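Local coordinates for 2-hydroxyisobutyryl-CoA synthetase (Aquincola tertiaricarbonis, PDB 6HDY), which belongs to the ANL superfamily of AMP-binding enzymes, in which a large N-terminal domain is joined to a smaller C-terminal domain, at residues 372-375 with 380-383; 261-266 with 389-394; 21-26 with 147-152. All coordinates share one frame; numbering follows the deposited sequence.

Contact 1. Residues 372-375 with 380-383; sequences DMFT and NIYP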
ATOM      1  N   ASP A 372      16.445  -4.985 -23.190  1.00 49.51           N
ATOM      2  CA  ASP A 372      16.684  -3.556 -23.030  1.00 47.12           C
ATOM      3  C   ASP A 372      17.944  -3.091 -23.767  1.00 51.01           C
ATOM      4  O   ASP A 372      18.058  -1.902 -24.106  1.00 48.54           O
ATOM      5  CB  ASP A 372      16.731  -3.168 -21.547  1.00 46.95           C
ATOM      6  CG  ASP A 372      15.375  -3.212 -20.868  1.00 58.43           C
ATOM      7  OD1 ASP A 372      14.349  -3.375 -21.586  1.00 58.05           O
ATOM      8  OD2 ASP A 372      15.331  -3.083 -19.618  1.00 64.30           O
ATOM      9  N   MET A 373      18.886  -4.028 -23.987  1.00 49.60           N
ATOM     10  CA  MET A 373      20.135  -3.787 -24.685  1.00 51.73           C
ATOM     11  C   MET A 373      19.866  -3.279 -26.128  1.00 55.09           C
ATOM     12  O   MET A 373      18.940  -3.751 -26.795  1.00 55.58           O
ATOM     13  CB  MET A 373      20.987  -5.076 -24.700  1.00 57.86           C
ATOM     14  CG  MET A 373      22.335  -4.916 -25.406  1.00 65.04           C
ATOM     15  SD  MET A 373      22.634  -6.041 -26.804  1.00 75.35           S
ATOM     16  CE  MET A 373      21.643  -5.335 -28.038  1.00 71.41           C
ATOM     17  N   PHE A 374      20.686  -2.326 -26.585  1.00 49.91           N
ATOM     18  CA  PHE A 374      20.647  -1.762 -27.937  1.00 50.68           C
ATOM     19  C   PHE A 374      22.058  -1.804 -28.522  1.00 56.93           C
ATOM     20  O   PHE A 374      23.041  -1.909 -27.783  1.00 55.47           O
ATOM     21  CB  PHE A 374      20.065  -0.338 -27.941  1.00 50.40           C
ATOM     22  CG  PHE A 374      20.753   0.599 -26.975  1.00 50.35           C
ATOM     23  CD1 PHE A 374      20.344   0.676 -25.647  1.00 52.19           C
ATOM     24  CD2 PHE A 374      21.827   1.380 -27.383  1.00 53.52           C
ATOM     25  CE1 PHE A 374      21.010   1.506 -24.741  1.00 52.66           C
ATOM     26  CE2 PHE A 374      22.492   2.212 -26.476  1.00 55.66           C
ATOM     27  CZ  PHE A 374      22.074   2.276 -25.162  1.00 52.22           C
ATOM     28  N   THR A 375      22.159  -1.743 -29.846  1.00 58.55           N
ATOM     29  CA  THR A 375      23.442  -1.823 -30.535  1.00 61.55           C
ATOM     30  C   THR A 375      23.754  -0.556 -31.333  1.00 66.63           C
ATOM     31  O   THR A 375      22.931  -0.102 -32.129  1.00 66.83           O
ATOM     32  CB  THR A 375      23.491  -3.109 -31.375  1.00 66.33           C
ATOM     33  OG1 THR A 375      23.357  -4.219 -30.490  1.00 64.26           O
ATOM     34  CG2 THR A 375      24.792  -3.260 -32.154  1.00 68.31           C
ATOM     35  N   ASN A 380      27.422  -3.724 -28.343  1.00 61.75           N
ATOM     36  CA  ASN A 380      26.291  -4.042 -27.461  1.00 59.71           C
ATOM     37  C   ASN A 380      26.319  -3.213 -26.185  1.00 62.59           C
ATOM     38  O   ASN A 380      27.290  -3.280 -25.420  1.00 64.99           O
ATOM     39  CB  ASN A 380      26.254  -5.541 -27.148  1.00 61.14           C
ATOM     40  CG  ASN A 380      25.869  -6.413 -28.324  1.00 79.87           C
ATOM     41  OD1 ASN A 380      25.496  -5.936 -29.412  1.00 72.75           O
ATOM     42  ND2 ASN A 380      25.937  -7.724 -28.122  1.00 72.92           N
ATOM     43  N   ILE A 381      25.262  -2.412 -25.963  1.00 54.77           N
ATOM     44  CA  ILE A 381      25.193  -1.512 -24.812  1.00 51.46           C
ATOM     45  C   ILE A 381      23.943  -1.736 -23.968  1.00 55.05           C
ATOM     46  O   ILE A 381      22.833  -1.767 -24.503  1.00 53.65           O
ATOM     47  CB  ILE A 381      25.322  -0.006 -25.251  1.00 52.27           C
ATOM     48  CG1 ILE A 381      26.533   0.247 -26.173  1.00 54.12           C
ATOM     49  CG2 ILE A 381      25.338   0.949 -24.042  1.00 50.34           C
ATOM     50  CD1 ILE A 381      26.265   1.251 -27.223  1.00 59.34           C
ATOM     51  N   TYR A 382      24.133  -1.820 -22.632  1.00 52.14           N
ATOM     52  CA  TYR A 382      23.063  -1.902 -21.648  1.00 49.16           C
ATOM     53  C   TYR A 382      22.839  -0.503 -21.070  1.00 50.07           C
ATOM     54  O   TYR A 382      23.823   0.182 -20.798  1.00 49.80           O
ATOM     55  CB  TYR A 382      23.399  -2.924 -20.549  1.00 51.21           C
ATOM     56  CG  TYR A 382      23.010  -4.328 -20.948  1.00 53.91           C
ATOM     57  CD1 TYR A 382      23.845  -5.102 -21.750  1.00 58.71           C
ATOM     58  CD2 TYR A 382      21.768  -4.855 -20.600  1.00 53.59           C
ATOM     59  CE1 TYR A 382      23.477  -6.385 -22.156  1.00 61.21           C
ATOM     60  CE2 TYR A 382      21.392  -6.144 -20.991  1.00 56.71           C
ATOM     61  CZ  TYR A 382      22.252  -6.905 -21.770  1.00 64.31           C
ATOM     62  OH  TYR A 382      21.891  -8.166 -22.182  1.00 63.08           O
ATOM     63  N   PRO A 383      21.577  -0.038 -20.893  1.00 45.68           N
ATOM     64  CA  PRO A 383      21.353   1.311 -20.332  1.00 43.90           C
ATOM     65  C   PRO A 383      22.079   1.604 -19.018  1.00 46.68           C
ATOM     66  O   PRO A 383      22.466   2.759 -18.772  1.00 46.13           O
ATOM     67  CB  PRO A 383      19.831   1.371 -20.167  1.00 44.13           C
ATOM     68  CG  PRO A 383      19.312   0.425 -21.190  1.00 48.87           C
ATOM     69  CD  PRO A 383      20.292  -0.702 -21.199  1.00 46.78           C
TER

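Contact 2. Residues 261-266 with 389-394; sequences KDRIEE and ALNQMS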
ATOM      1  N   LYS A 261      25.651   3.474  -6.472  1.00 46.43           N
ATOM      2  CA  LYS A 261      25.785   2.971  -5.090  1.00 45.42           C
ATOM      3  C   LYS A 261      26.508   3.999  -4.196  1.00 50.11           C
ATOM      4  O   LYS A 261      26.036   4.304  -3.094  1.00 49.05           O
ATOM      5  CB  LYS A 261      26.517   1.612  -5.063  1.00 47.34           C
ATOM      6  CG  LYS A 261      26.437   0.930  -3.698  1.00 49.77           C
ATOM      7  CD  LYS A 261      27.412  -0.224  -3.530  1.00 48.35           C
ATOM      8  CE  LYS A 261      27.067  -1.024  -2.285  1.00 46.69           C
ATOM      9  NZ  LYS A 261      27.879  -2.259  -2.188  1.00 48.84           N
ATOM     10  N   ASP A 262      27.639   4.546  -4.697  1.00 48.54           N
ATOM     11  CA  ASP A 262      28.460   5.531  -3.995  1.00 49.87           C
ATOM     12  C   ASP A 262      27.711   6.829  -3.736  1.00 53.01           C
ATOM     13  O   ASP A 262      27.825   7.374  -2.641  1.00 52.87           O
ATOM     14  CB  ASP A 262      29.798   5.754  -4.733  1.00 55.00           C
ATOM     15  CG  ASP A 262      30.679   4.519  -4.797  1.00 67.47           C
ATOM     16  OD1 ASP A 262      30.382   3.531  -4.076  1.00 69.74           O
ATOM     17  OD2 ASP A 262      31.673   4.541  -5.546  1.00 75.57           O
ATOM     18  N   ARG A 263      26.904   7.296  -4.713  1.00 50.29           N
ATOM     19  CA  ARG A 263      26.074   8.500  -4.552  1.00 50.54           C
ATOM     20  C   ARG A 263      25.029   8.316  -3.454  1.00 51.10           C
ATOM     21  O   ARG A 263      24.841   9.220  -2.643  1.00 52.82           O
ATOM     22  CB  ARG A 263      25.389   8.912  -5.872  1.00 51.18           C
ATOM     23  CG  ARG A 263      26.222   9.888  -6.706  1.00 58.30           C
ATOM     24  CD  ARG A 263      25.606  10.143  -8.070  1.00 58.22           C
ATOM     25  NE  ARG A 263      26.480  10.948  -8.927  1.00 56.99           N
ATOM     26  CZ  ARG A 263      26.198  12.178  -9.358  1.00 72.75           C
ATOM     27  NH1 ARG A 263      25.043  12.753  -9.040  1.00 57.12           N
ATOM     28  NH2 ARG A 263      27.065  12.836 -10.121  1.00 62.54           N
ATOM     29  N   ILE A 264      24.371   7.148  -3.404  1.00 44.17           N
ATOM     30  CA  ILE A 264      23.335   6.867  -2.400  1.00 40.06           C
ATOM     31  C   ILE A 264      23.959   6.744  -0.995  1.00 44.45           C
ATOM     32  O   ILE A 264      23.502   7.428  -0.079  1.00 44.20           O
ATOM     33  CB  ILE A 264      22.408   5.676  -2.773  1.00 39.84           C
ATOM     34  CG1 ILE A 264      21.795   5.868  -4.187  1.00 39.71           C
ATOM     35  CG2 ILE A 264      21.294   5.512  -1.716  1.00 37.30           C
ATOM     36  CD1 ILE A 264      21.167   4.634  -4.804  1.00 33.61           C
ATOM     37  N   GLU A 265      25.007   5.917  -0.833  1.00 43.25           N
ATOM     38  CA  GLU A 265      25.706   5.764   0.454  1.00 44.44           C
ATOM     39  C   GLU A 265      26.233   7.113   0.991  1.00 50.92           C
ATOM     40  O   GLU A 265      26.142   7.365   2.188  1.00 50.47           O
ATOM     41  CB  GLU A 265      26.875   4.767   0.340  1.00 46.37           C
ATOM     42  CG  GLU A 265      26.416   3.333   0.154  1.00 44.50           C
ATOM     43  CD  GLU A 265      27.431   2.234   0.389  1.00 48.50           C
ATOM     44  OE1 GLU A 265      28.644   2.533   0.435  1.00 51.59           O
ATOM     45  OE2 GLU A 265      27.007   1.066   0.545  1.00 42.20           O
ATOM     46  N   GLU A 266      26.726   7.990   0.106  1.00 49.72           N
ATOM     47  CA  GLU A 266      27.242   9.308   0.517  1.00 52.26           C
ATOM     48  C   GLU A 266      26.106  10.235   0.970  1.00 57.01           C
ATOM     49  O   GLU A 266      26.240  10.897   2.003  1.00 59.47           O
ATOM     50  CB  GLU A 266      28.119   9.953  -0.593  1.00 55.19           C
ATOM     51  CG  GLU A 266      28.235  11.475  -0.548  1.00 65.48           C
ATOM     52  CD  GLU A 266      28.954  12.087   0.645  1.00 98.43           C
ATOM     53  OE1 GLU A 266      30.144  11.761   0.863  1.00103.46           O
ATOM     54  OE2 GLU A 266      28.343  12.946   1.322  1.00 92.08           O
ATOM     55  N   ALA A 389      28.501   5.379 -16.030  1.00 47.31           N
ATOM     56  CA  ALA A 389      29.526   6.316 -16.503  1.00 48.43           C
ATOM     57  C   ALA A 389      29.177   7.753 -16.133  1.00 52.95           C
ATOM     58  O   ALA A 389      30.049   8.475 -15.645  1.00 56.08           O
ATOM     59  CB  ALA A 389      29.714   6.183 -18.006  1.00 48.70           C
ATOM     60  N   LEU A 390      27.897   8.146 -16.304  1.00 45.69           N
ATOM     61  CA  LEU A 390      27.439   9.496 -15.976  1.00 44.36           C
ATOM     62  C   LEU A 390      27.466   9.819 -14.479  1.00 50.35           C
ATOM     63  O   LEU A 390      27.859  10.929 -14.109  1.00 49.20           O
ATOM     64  CB  LEU A 390      26.041   9.765 -16.536  1.00 41.46           C
ATOM     65  CG  LEU A 390      25.890   9.900 -18.045  1.00 44.20           C
ATOM     66  CD1 LEU A 390      24.477  10.161 -18.376  1.00 41.92           C
ATOM     67  CD2 LEU A 390      26.727  11.058 -18.607  1.00 47.21           C
ATOM     68  N   ASN A 391      27.060   8.845 -13.626  1.00 47.75           N
ATOM     69  CA  ASN A 391      26.999   8.999 -12.175  1.00 48.59           C
ATOM     70  C   ASN A 391      28.380   9.115 -11.538  1.00 55.50           C
ATOM     71  O   ASN A 391      28.484   9.543 -10.393  1.00 55.05           O
ATOM     72  CB  ASN A 391      26.141   7.884 -11.510  1.00 46.50           C
ATOM     73  CG  ASN A 391      24.662   8.194 -11.524  1.00 54.82           C
ATOM     74  OD1 ASN A 391      24.131   8.853 -10.619  1.00 52.52           O
ATOM     75  ND2 ASN A 391      23.966   7.783 -12.583  1.00 40.56           N
ATOM     76  N   GLN A 392      29.433   8.760 -12.287  1.00 55.06           N
ATOM     77  CA  GLN A 392      30.819   8.840 -11.821  1.00 58.62           C
ATOM     78  C   GLN A 392      31.470  10.182 -12.185  1.00 62.80           C
ATOM     79  O   GLN A 392      32.684  10.351 -12.023  1.00 65.60           O
ATOM     80  CB  GLN A 392      31.638   7.629 -12.301  1.00 61.59           C
ATOM     81  CG  GLN A 392      31.451   6.428 -11.387  1.00 71.51           C
ATOM     82  CD  GLN A 392      32.168   5.185 -11.842  1.00 91.58           C
ATOM     83  OE1 GLN A 392      32.043   4.741 -12.992  1.00 85.20           O
ATOM     84  NE2 GLN A 392      32.880   4.549 -10.914  1.00 84.73           N
ATOM     85  N   MET A 393      30.636  11.147 -12.626  1.00 56.91           N
ATOM     86  CA  MET A 393      31.034  12.503 -13.030  1.00 57.64           C
ATOM     87  C   MET A 393      30.443  13.529 -12.048  1.00 64.11           C
ATOM     88  O   MET A 393      29.223  13.539 -11.831  1.00 61.48           O
ATOM     89  CB  MET A 393      30.554  12.823 -14.458  1.00 56.86           C
ATOM     90  CG  MET A 393      31.008  11.842 -15.514  1.00 60.14           C
ATOM     91  SD  MET A 393      30.611  12.439 -17.180  1.00 62.00           S
ATOM     92  CE  MET A 393      31.842  13.833 -17.318  1.00 60.64           C
ATOM     93  N   SER A 394      31.314  14.397 -11.473  1.00 64.94           N
ATOM     94  CA  SER A 394      30.942  15.425 -10.482  1.00 66.10           C
ATOM     95  C   SER A 394      29.936  16.474 -11.007  1.00 65.32           C
ATOM     96  O   SER A 394      29.125  16.976 -10.214  1.00 65.45           O
ATOM     97  CB  SER A 394      32.187  16.106  -9.892  1.00 74.67           C
ATOM     98  OG  SER A 394      33.083  16.610 -10.874  1.00 79.40           O
TER

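Contact 3. Residues 21-26 with 147-152; sequences YDENYL and IANAHA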
ATOM      1  N   TYR A  21       7.539 -23.019   8.816  1.00 48.43           N
ATOM      2  CA  TYR A  21       8.415 -22.321   9.752  1.00 48.14           C
ATOM      3  C   TYR A  21       7.837 -21.970  11.121  1.00 53.75           C
ATOM      4  O   TYR A  21       6.719 -21.472  11.212  1.00 53.60           O
ATOM      5  CB  TYR A  21       8.947 -21.041   9.111  1.00 45.74           C
ATOM      6  CG  TYR A  21       9.962 -21.254   8.003  1.00 47.40           C
ATOM      7  CD1 TYR A  21      11.235 -21.752   8.280  1.00 50.02           C
ATOM      8  CD2 TYR A  21       9.687 -20.852   6.696  1.00 46.62           C
ATOM      9  CE1 TYR A  21      12.173 -21.941   7.267  1.00 50.40           C
ATOM     10  CE2 TYR A  21      10.630 -20.993   5.683  1.00 47.39           C
ATOM     11  CZ  TYR A  21      11.877 -21.533   5.972  1.00 57.53           C
ATOM     12  OH  TYR A  21      12.814 -21.631   4.976  1.00 59.82           O
ATOM     13  N   ASP A  22       8.652 -22.157  12.180  1.00 51.87           N
ATOM     14  CA  ASP A  22       8.340 -21.742  13.546  1.00 52.83           C
ATOM     15  C   ASP A  22       8.337 -20.201  13.514  1.00 52.66           C
ATOM     16  O   ASP A  22       9.374 -19.568  13.300  1.00 49.91           O
ATOM     17  CB  ASP A  22       9.395 -22.287  14.552  1.00 57.13           C
ATOM     18  CG  ASP A  22       9.291 -21.791  16.001  1.00 66.59           C
ATOM     19  OD1 ASP A  22       8.378 -20.976  16.298  1.00 65.23           O
ATOM     20  OD2 ASP A  22      10.133 -22.202  16.832  1.00 73.59           O
ATOM     21  N   GLU A  23       7.141 -19.621  13.689  1.00 48.74           N
ATOM     22  CA  GLU A  23       6.870 -18.190  13.692  1.00 45.10           C
ATOM     23  C   GLU A  23       7.481 -17.475  14.905  1.00 52.17           C
ATOM     24  O   GLU A  23       7.630 -16.255  14.877  1.00 50.82           O
ATOM     25  CB  GLU A  23       5.345 -17.942  13.613  1.00 45.55           C
ATOM     26  CG  GLU A  23       4.688 -18.359  12.297  1.00 45.28           C
ATOM     27  CD  GLU A  23       5.159 -17.632  11.046  1.00 54.42           C
ATOM     28  OE1 GLU A  23       5.157 -18.257   9.961  1.00 48.16           O
ATOM     29  OE2 GLU A  23       5.546 -16.446  11.149  1.00 46.47           O
ATOM     30  N   ASN A  24       7.854 -18.229  15.954  1.00 52.92           N
ATOM     31  CA  ASN A  24       8.431 -17.659  17.173  1.00 54.80           C
ATOM     32  C   ASN A  24       9.949 -17.697  17.240  1.00 59.17           C
ATOM     33  O   ASN A  24      10.524 -17.132  18.172  1.00 61.09           O
ATOM     34  CB  ASN A  24       7.818 -18.310  18.418  1.00 57.27           C
ATOM     35  CG  ASN A  24       6.363 -17.956  18.542  1.00 69.85           C
ATOM     36  OD1 ASN A  24       5.972 -16.778  18.434  1.00 62.23           O
ATOM     37  ND2 ASN A  24       5.529 -18.976  18.623  1.00 61.25           N
ATOM     38  N   TYR A  25      10.596 -18.335  16.264  1.00 53.50           N
ATOM     39  CA  TYR A  25      12.042 -18.403  16.232  1.00 52.77           C
ATOM     40  C   TYR A  25      12.693 -17.059  15.906  1.00 56.17           C
ATOM     41  O   TYR A  25      12.311 -16.371  14.952  1.00 53.32           O
ATOM     42  CB  TYR A  25      12.522 -19.479  15.259  1.00 53.11           C
ATOM     43  CG  TYR A  25      14.017 -19.408  15.026  1.00 55.06           C
ATOM     44  CD1 TYR A  25      14.911 -19.885  15.982  1.00 58.91           C
ATOM     45  CD2 TYR A  25      14.540 -18.758  13.905  1.00 52.66           C
ATOM     46  CE1 TYR A  25      16.286 -19.771  15.803  1.00 61.33           C
ATOM     47  CE2 TYR A  25      15.914 -18.620  13.729  1.00 53.64           C
ATOM     48  CZ  TYR A  25      16.784 -19.145  14.673  1.00 63.62           C
ATOM     49  OH  TYR A  25      18.139 -19.051  14.506  1.00 62.20           O
ATOM     50  N   LEU A  26      13.702 -16.708  16.701  1.00 55.27           N
ATOM     51  CA  LEU A  26      14.539 -15.526  16.490  1.00 54.72           C
ATOM     52  C   LEU A  26      15.984 -16.003  16.755  1.00 58.87           C
ATOM     53  O   LEU A  26      16.211 -16.706  17.755  1.00 59.75           O
ATOM     54  CB  LEU A  26      14.147 -14.397  17.461  1.00 55.75           C
ATOM     55  CG  LEU A  26      13.669 -13.033  16.906  1.00 57.57           C
ATOM     56  CD1 LEU A  26      13.180 -13.092  15.441  1.00 54.85           C
ATOM     57  CD2 LEU A  26      12.589 -12.461  17.796  1.00 58.10           C
ATOM     58  N   ILE A 147       7.468 -16.831   2.326  1.00 32.92           N
ATOM     59  CA  ILE A 147       8.076 -15.579   1.835  1.00 30.00           C
ATOM     60  C   ILE A 147       8.519 -14.673   3.013  1.00 35.98           C
ATOM     61  O   ILE A 147       9.629 -14.143   2.987  1.00 35.67           O
ATOM     62  CB  ILE A 147       7.092 -14.828   0.866  1.00 29.92           C
ATOM     63  CG1 ILE A 147       6.833 -15.655  -0.414  1.00 28.91           C
ATOM     64  CG2 ILE A 147       7.622 -13.397   0.537  1.00 26.11           C
ATOM     65  CD1 ILE A 147       5.600 -15.233  -1.287  1.00 28.44           C
ATOM     66  N   ALA A 148       7.634 -14.479   4.020  1.00 33.92           N
ATOM     67  CA  ALA A 148       7.924 -13.637   5.186  1.00 33.41           C
ATOM     68  C   ALA A 148       9.135 -14.155   5.978  1.00 35.83           C
ATOM     69  O   ALA A 148       9.981 -13.360   6.392  1.00 35.83           O
ATOM     70  CB  ALA A 148       6.701 -13.542   6.088  1.00 34.48           C
ATOM     71  N   ASN A 149       9.235 -15.478   6.143  1.00 32.39           N
ATOM     72  CA  ASN A 149      10.339 -16.122   6.847  1.00 33.83           C
ATOM     73  C   ASN A 149      11.638 -16.036   6.078  1.00 38.95           C
ATOM     74  O   ASN A 149      12.660 -15.660   6.668  1.00 40.27           O
ATOM     75  CB  ASN A 149       9.993 -17.553   7.201  1.00 36.44           C
ATOM     76  CG  ASN A 149       9.101 -17.634   8.395  1.00 48.56           C
ATOM     77  OD1 ASN A 149       9.570 -17.690   9.523  1.00 42.55           O
ATOM     78  ND2 ASN A 149       7.795 -17.603   8.179  1.00 42.14           N
ATOM     79  N   ALA A 150      11.603 -16.342   4.760  1.00 35.46           N
ATOM     80  CA  ALA A 150      12.764 -16.219   3.872  1.00 34.15           C
ATOM     81  C   ALA A 150      13.264 -14.797   3.921  1.00 36.50           C
ATOM     82  O   ALA A 150      14.453 -14.594   4.081  1.00 35.52           O
ATOM     83  CB  ALA A 150      12.373 -16.556   2.447  1.00 33.96           C
ATOM     84  N   HIS A 151      12.357 -13.799   3.833  1.00 32.23           N
ATOM     85  CA  HIS A 151      12.777 -12.391   3.812  1.00 29.84           C
ATOM     86  C   HIS A 151      13.331 -11.900   5.130  1.00 33.70           C
ATOM     87  O   HIS A 151      14.285 -11.141   5.085  1.00 32.75           O
ATOM     88  CB  HIS A 151      11.644 -11.490   3.299  1.00 27.99           C
ATOM     89  CG  HIS A 151      11.490 -11.592   1.817  1.00 29.61           C
ATOM     90  ND1 HIS A 151      10.595 -10.829   1.151  1.00 29.82           N
ATOM     91  CD2 HIS A 151      12.156 -12.362   0.923  1.00 30.33           C
ATOM     92  CE1 HIS A 151      10.729 -11.139  -0.127  1.00 28.19           C
ATOM     93  NE2 HIS A 151      11.661 -12.050  -0.308  1.00 28.82           N
ATOM     94  N   ALA A 152      12.747 -12.309   6.296  1.00 31.40           N
ATOM     95  CA  ALA A 152      13.263 -11.944   7.636  1.00 32.14           C
ATOM     96  C   ALA A 152      14.698 -12.455   7.789  1.00 38.69           C
ATOM     97  O   ALA A 152      15.548 -11.748   8.327  1.00 39.49           O
ATOM     98  CB  ALA A 152      12.394 -12.547   8.738  1.00 33.41           C
TER

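Contact 1. Residues 372-375 with 380-383
Met373 lays its side chain obliquely across the ring of Tyr382, and CB makes the touch: it sits over one face, 3.8 Å from the ring centroid and 14° off the normal, a CH-pi contact shifted toward CZ. With CG anti to the backbone N (chi1 -179°), the thioether runs on past the ring, and the bend at chi2 brings SD alongside the carboxamide of Asn380, 3.6 Å from Asn380 CG. From there the sulfur still sees the phenol ring at a slant, a Met-aromatic contact. Next to it, Thr375 and Asn380 lie side by side and point the same way from one face of the hairpin formed by strands 374-376 and 379-381. Thr375 OG1 donates to Asn380 OD1 at 2.9 Å, tilted 34° from the carbonyl plane, a side-chain bond across a non-hydrogen-bonded pair. The reverse face belongs to Phe374 and Ile381. Ile381 CB and CG2 approach the Phe374 ring off-centre, CG2 being 3.7 Å from CZ, and the carbonyl oxygen of Ile381 lies over the same face, displaced less from the ring centre than either carbon. Pro383 CG meets the ring at its edge, 4.1 Å from CE1. Between the faces, Phe374 N donates to Ile381 O at 3.0 Å and Ile381 N to Phe374 O at 2.9 Å, a hydrogen-bonded pair. In sequence the hairpin matches the A8 motif of ANL enzymes, where the chain passes from the large domain to the small one, and the side chain of Asp372 is about 6 Å from the bound adenylate ligand. The backbone bonds thus set the register; the apolar face, where Phe374 and Ile381 meet Ile386 and Phe374 also Ile402, joins the hairpin to the small domain, and the Thr375-Asn380 bond ties the other face at side-chain level.

Contact 2. Residues 261-266 with 389-394
Arg263 NE donates to the backbone carbonyl of Asn391 at 2.9 Å, with an N-H...O angle of 154°. The donor lies in the carbonyl plane, on a lone pair of the oxygen (C=O...N 126°), while the oxygen itself is tilted slightly out of the guanidinium plane. A second prong reaches Met393 O: NH2 comes within 2.8 Å of it, but the N-H is badly aimed and this bond is weak. Both carbonyls sit at the edge of the guanidinium, so one arginine spans the chain as it leaves helix 383-391. The side chain reaches this far because it is extended from CG to NE and springs from helix 258-268 toward the other segment. Asn391 packs against its shaft: OD1 lies 3.2 Å from Arg263 CD, and the amide plane stands at about a right angle to the guanidinium. The amide nitrogen ND2 is turned elsewhere, donating to Asp387 O one turn back in its own helix. Tyr396 touches both Arg263 and Asn391, and Arg441 binds the neighbouring carbonyl of Gln392. A positive group among main-chain oxygens at the C-terminal side of a helix would probably gain from the helix dipole as well. The contact joins the large AMP-binding domain to the C-terminal domain through one long side chain and backbone acceptors, a small polar interdomain contact in this conformation; the C-terminal domain of ANL enzymes is known to rotate against the large domain, so the contact probably belongs to one of their orientations.

Contact 3. Residues 21-26 with 147-152
Tyr21 lies along the side chain of Asn149 and Glu23 meets its amide nitrogen, bringing a loop near the N-terminus of the chain against helix 141-157 of the large domain. The loop is shaped by a type I beta turn from Asp22 to Tyr25, overlapped by an Asx turn in which Asp22 OD1 accepts from Asn24 N at 2.8 Å; the backbone bond of the beta turn itself, Tyr25 N to Asp22 O, is weak. Tyr21 supplies the van der Waals contact. Its side chain and that of Asn149 slide past each other in opposite directions, and ring and amide planes are only 22° apart. Tyr21 CD2 comes to 3.4 Å from Asn149 CB, and Tyr21 CB to 3.4 Å from Asn149 OD1, so the tyrosine runs along the whole length of the shorter side chain. At the far end of the ring, away from the amide, the phenol OH is hydrogen-bonded to Glu331.

Polar bonding centres on the carboxamide, which is buried and gripped at both ends. Its oxygen takes a bond from Arg187 NE, on helix 176-187, and its nitrogen shares its donors between Arg145 O, one turn earlier in the helix, and Glu23. Partners on nitrogen and oxygen together should hold the flat group against rotation. Ionic attraction adds to this, since Glu23 OE2 makes a salt bridge with Arg145 NH2. The glutamate can turn inward because its chain is bent at chi2 (-62°), which carries the carboxylate back toward the helix. Asn149 ND2 meets Glu23 OE1 at 3.2 Å, approaching from above the carboxylate plane while the oxygen lies close to the plane of the amide.

Contacts 1 and 2 share a stretch of chain: strand 379-381 of the hairpin runs directly into helix 383-391, whose far end meets Arg263, although the two contacts do not touch and have their centres about 21 Å apart. Contact 3 lies on the other side of the chain's centre from contact 1, centres about 39 Å apart, and belongs wholly to the large-domain side. The chemistry follows position. The hairpin pairs backbone with backbone and packs apolar groups on one face; the interdomain contact 261-266/389-394 is buried but small, a side chain on main-chain oxygens; the partly buried 21-26/147-152 ties a loop to a helix through a tyrosine laid along an asparagine and an amide-carboxylate bond.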